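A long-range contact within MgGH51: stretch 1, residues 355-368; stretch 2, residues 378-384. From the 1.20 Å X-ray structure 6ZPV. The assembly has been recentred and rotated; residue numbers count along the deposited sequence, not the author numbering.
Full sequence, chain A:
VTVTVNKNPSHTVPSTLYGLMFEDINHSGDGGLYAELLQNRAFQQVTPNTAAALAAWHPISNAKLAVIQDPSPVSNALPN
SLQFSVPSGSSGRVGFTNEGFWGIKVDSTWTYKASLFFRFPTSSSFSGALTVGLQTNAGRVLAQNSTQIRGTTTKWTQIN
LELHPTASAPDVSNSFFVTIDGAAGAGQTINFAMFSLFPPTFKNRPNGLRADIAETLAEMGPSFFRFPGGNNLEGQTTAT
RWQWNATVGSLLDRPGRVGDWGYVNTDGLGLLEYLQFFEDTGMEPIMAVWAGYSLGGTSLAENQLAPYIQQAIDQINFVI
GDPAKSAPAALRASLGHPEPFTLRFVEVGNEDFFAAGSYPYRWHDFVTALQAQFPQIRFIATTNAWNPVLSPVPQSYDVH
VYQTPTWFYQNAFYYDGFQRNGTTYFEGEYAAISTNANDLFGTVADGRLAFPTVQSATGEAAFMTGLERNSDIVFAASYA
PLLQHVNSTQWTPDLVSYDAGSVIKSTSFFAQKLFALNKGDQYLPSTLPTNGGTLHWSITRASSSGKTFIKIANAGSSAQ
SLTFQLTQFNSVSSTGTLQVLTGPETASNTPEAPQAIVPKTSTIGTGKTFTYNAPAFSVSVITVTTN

Stretch 1, residues 355-368: AAGSYPYRWHDFVT
Stretch 2 378-384: RFIATTN

Residues 359-368 form a regular helix, its i to i+4 bonds typified by Trp363 N to Tyr359 O at 2.7 Å and Val367 N to Trp363 O at 2.8 Å. Residues 356-358 lead into it as a loop. In the second stretch, phi/psi values from -95/121 at Arg378 to -109/126 at Ile380 define an extended strand; Thr382 (-121/-4) breaks that path. Helix and strand axes run nearly antiparallel, at 170°, 10.4 Å apart at closest approach. The register follows from CA-CA distances: Ala356 to Thr383 6.6 Å, Trp363 to Ala381 7.5 Å, Val367 to Phe379 7.2 Å.

With the backbones so spaced, large helix side chains fill the gap. Tyr359 and Trp363, one turn apart, both have CA-to-CB bonds directed toward the second stretch, with chi1 t (-165° and 168°; chi2 66° and -93°). The small Ala381 side chain tucks into the corner formed by the two rings: its CB lies over one face of the Trp363 six-membered ring, 3.9 Å from the centroid and 26° off the normal, a CH-pi contact, yet at the edge of the Tyr359 ring, 4.3 Å from CE2. The indole also reaches the strand backbone, Trp363 CH2 lying 3.7 Å from Phe379 O, which sits near the ring plane.

Tyr359 anchors the bend: Thr382 N donates to Tyr359 OH at 3.1 Å, with an N-H...O angle of 139°. Thr382 is p (72°). Thr383, also p (36°), points toward the helix, and its CG2 packs 3.4 Å from Tyr359 CD2 and 4.1 Å from Ala356 CB, a methyl bump lodged between ring and loop.

At the other end, Phe379 (m, chi2 -83°) points toward the helix. Its CB meets Trp363 CH2 at 4.1 Å and Val367 CG2 at 4.2 Å, Val367 being t. Ile380 (m, t) points away. The contact buries 372 Å² in total.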

# COMPACT_ATOMS: atom_id res chain seq x y z
N ALA A 355 22.07 0.51 10.14
CA ALA A 355 22.86 -0.68 10.56
C ALA A 355 24.03 -0.86 9.60
O ALA A 355 24.27 -1.94 9.08
CB ALA A 355 21.93 -1.89 10.60
N ALA A 356 24.74 0.25 9.35
CA ALA A 356 25.79 0.25 8.33
C ALA A 356 27.06 -0.46 8.76
O ALA A 356 27.91 -0.75 7.90
CB ALA A 356 26.03 1.65 7.87
N GLY A 357 27.22 -0.72 10.06
CA GLY A 357 28.37 -1.52 10.52
C GLY A 357 28.32 -2.94 10.06
O GLY A 357 29.40 -3.50 9.75
N SER A 358 27.15 -3.53 9.93
CA SER A 358 26.99 -4.92 9.45
C SER A 358 26.56 -5.01 8.00
O SER A 358 26.69 -6.09 7.42
CB SER A 358 26.02 -5.65 10.35
OG SER A 358 24.74 -5.06 10.20
N TYR A 359 25.98 -3.96 7.45
CA TYR A 359 25.45 -4.11 6.08
C TYR A 359 26.52 -4.56 5.10
O TYR A 359 26.19 -5.33 4.19
CB TYR A 359 24.74 -2.86 5.56
CG TYR A 359 23.89 -3.08 4.33
CD1 TYR A 359 22.75 -3.89 4.37
CD2 TYR A 359 24.12 -2.42 3.13
CE1 TYR A 359 21.87 -4.02 3.32
CE2 TYR A 359 23.23 -2.51 2.07
CZ TYR A 359 22.08 -3.26 2.18
OH TYR A 359 21.17 -3.25 1.13
N PRO A 360 27.81 -4.14 5.18
CA PRO A 360 28.74 -4.64 4.17
C PRO A 360 28.79 -6.17 4.05
O PRO A 360 28.73 -6.69 2.94
CB PRO A 360 30.04 -3.98 4.54
CG PRO A 360 29.63 -2.67 5.20
CD PRO A 360 28.39 -3.05 5.99
N TYR A 361 28.84 -6.90 5.15
CA TYR A 361 28.87 -8.36 5.06
C TYR A 361 27.49 -8.91 4.73
O TYR A 361 27.37 -9.95 4.09
CB TYR A 361 29.54 -9.06 6.26
CG TYR A 361 28.79 -9.07 7.58
CD1 TYR A 361 27.66 -9.85 7.75
CD2 TYR A 361 29.22 -8.36 8.68
CE1 TYR A 361 26.99 -9.90 8.98
CE2 TYR A 361 28.57 -8.38 9.89
CZ TYR A 361 27.47 -9.19 10.05
OH TYR A 361 26.82 -9.18 11.29
N ARG A 362 26.43 -8.27 5.24
CA ARG A 362 25.08 -8.75 4.94
C ARG A 362 24.77 -8.59 3.42
O ARG A 362 24.34 -9.56 2.76
CB ARG A 362 24.02 -8.08 5.81
CG ARG A 362 24.22 -8.39 7.29
CD ARG A 362 23.16 -7.79 8.21
NE ARG A 362 23.13 -6.33 8.24
CZ ARG A 362 22.22 -5.50 7.75
NH1 ARG A 362 21.20 -5.93 7.02
NH2 ARG A 362 22.30 -4.22 8.02
N TRP A 363 24.98 -7.39 2.91
CA TRP A 363 24.89 -7.15 1.46
C TRP A 363 25.80 -8.12 0.71
O TRP A 363 25.36 -8.75 -0.27
CB TRP A 363 25.31 -5.70 1.15
CG TRP A 363 25.53 -5.42 -0.31
CD1 TRP A 363 26.69 -5.50 -1.01
CD2 TRP A 363 24.51 -5.08 -1.28
NE1 TRP A 363 26.49 -5.26 -2.32
CE2 TRP A 363 25.16 -4.99 -2.51
CE3 TRP A 363 23.12 -4.87 -1.23
CZ2 TRP A 363 24.49 -4.67 -3.69
CZ3 TRP A 363 22.47 -4.56 -2.39
CH2 TRP A 363 23.14 -4.46 -3.61
N HIS A 364 27.07 -8.22 1.08
CA HIS A 364 27.96 -9.10 0.30
C HIS A 364 27.41 -10.52 0.26
O HIS A 364 27.35 -11.13 -0.83
CB HIS A 364 29.35 -9.09 0.91
CG HIS A 364 30.27 -10.05 0.20
ND1 HIS A 364 30.31 -11.41 0.49
CD2 HIS A 364 31.07 -9.86 -0.85
CE1 HIS A 364 31.18 -12.00 -0.34
NE2 HIS A 364 31.63 -11.11 -1.13
N ASP A 365 27.04 -11.05 1.41
CA ASP A 365 26.69 -12.48 1.43
C ASP A 365 25.31 -12.72 0.76
O ASP A 365 25.17 -13.67 0.02
CB ASP A 365 26.75 -13.03 2.85
CG ASP A 365 28.15 -13.05 3.46
OD1 ASP A 365 29.12 -12.69 2.76
OD2 ASP A 365 28.26 -13.50 4.61
N PHE A 366 24.35 -11.83 1.03
CA PHE A 366 23.06 -11.97 0.35
C PHE A 366 23.21 -11.80 -1.12
O PHE A 366 22.68 -12.64 -1.87
CB PHE A 366 22.01 -10.98 0.91
CG PHE A 366 21.22 -11.44 2.10
CD1 PHE A 366 21.74 -11.35 3.38
CD2 PHE A 366 19.99 -12.01 1.92
CE1 PHE A 366 21.02 -11.81 4.47
CE2 PHE A 366 19.26 -12.49 3.01
CZ PHE A 366 19.77 -12.37 4.28
N VAL A 367 23.82 -10.73 -1.60
CA VAL A 367 23.81 -10.48 -3.05
C VAL A 367 24.72 -11.48 -3.77
O VAL A 367 24.38 -11.93 -4.88
CB VAL A 367 24.16 -9.01 -3.38
CG1 VAL A 367 24.25 -8.79 -4.88
CG2 VAL A 367 23.13 -8.11 -2.76
N THR A 368 25.85 -11.89 -3.18
CA THR A 368 26.68 -12.89 -3.87
C THR A 368 25.81 -14.15 -4.15
O THR A 368 25.81 -14.70 -5.26
CB THR A 368 27.95 -13.23 -3.07
OG1 THR A 368 28.73 -12.04 -2.94
CG2 THR A 368 28.78 -14.29 -3.74
N ARG A 378 18.18 -7.16 -10.79
CA ARG A 378 18.97 -6.03 -10.32
C ARG A 378 18.73 -5.82 -8.83
O ARG A 378 17.60 -5.61 -8.39
CB ARG A 378 18.63 -4.76 -11.10
CG ARG A 378 19.61 -3.61 -10.93
CD ARG A 378 19.17 -2.34 -11.64
NE ARG A 378 20.25 -1.36 -11.77
CZ ARG A 378 20.89 -1.05 -12.88
NH1 ARG A 378 20.70 -1.74 -14.01
NH2 ARG A 378 21.84 -0.09 -12.83
N PHE A 379 19.78 -5.89 -8.03
CA PHE A 379 19.70 -5.77 -6.57
C PHE A 379 19.96 -4.35 -6.12
O PHE A 379 20.95 -3.71 -6.52
CB PHE A 379 20.64 -6.78 -5.89
CG PHE A 379 20.17 -8.21 -6.10
CD1 PHE A 379 19.18 -8.74 -5.27
CD2 PHE A 379 20.61 -8.97 -7.16
CE1 PHE A 379 18.66 -10.01 -5.48
CE2 PHE A 379 20.07 -10.22 -7.40
CZ PHE A 379 19.10 -10.74 -6.57
N ILE A 380 19.11 -3.86 -5.22
CA ILE A 380 19.14 -2.45 -4.76
C ILE A 380 19.64 -2.40 -3.31
O ILE A 380 19.05 -3.06 -2.43
CB ILE A 380 17.74 -1.83 -4.87
CG1 ILE A 380 17.12 -1.97 -6.26
CG2 ILE A 380 17.78 -0.41 -4.41
CD1 ILE A 380 15.65 -1.77 -6.32
N ALA A 381 20.67 -1.59 -3.07
CA ALA A 381 21.26 -1.37 -1.75
C ALA A 381 20.48 -0.26 -1.01
O ALA A 381 19.97 0.68 -1.64
CB ALA A 381 22.71 -1.04 -1.90
N THR A 382 20.52 -0.35 0.33
CA THR A 382 19.71 0.55 1.14
C THR A 382 20.50 1.42 2.10
O THR A 382 19.91 2.26 2.81
CB THR A 382 18.69 -0.27 1.96
OG1 THR A 382 19.45 -0.94 2.96
CG2 THR A 382 17.87 -1.21 1.12
N THR A 383 21.83 1.24 2.18
CA THR A 383 22.66 2.17 2.90
C THR A 383 22.71 3.52 2.13
O THR A 383 22.30 3.60 0.96
CB THR A 383 24.07 1.58 3.09
OG1 THR A 383 24.44 0.81 1.94
CG2 THR A 383 24.12 0.73 4.34
N ASN A 384 23.28 4.53 2.79
CA ASN A 384 23.51 5.80 2.09
C ASN A 384 24.48 5.54 0.94
O ASN A 384 25.45 4.70 1.07
CB ASN A 384 24.12 6.83 3.05
CG ASN A 384 23.18 7.20 4.16
OD1 ASN A 384 21.96 7.25 3.98
ND2 ASN A 384 23.75 7.51 5.32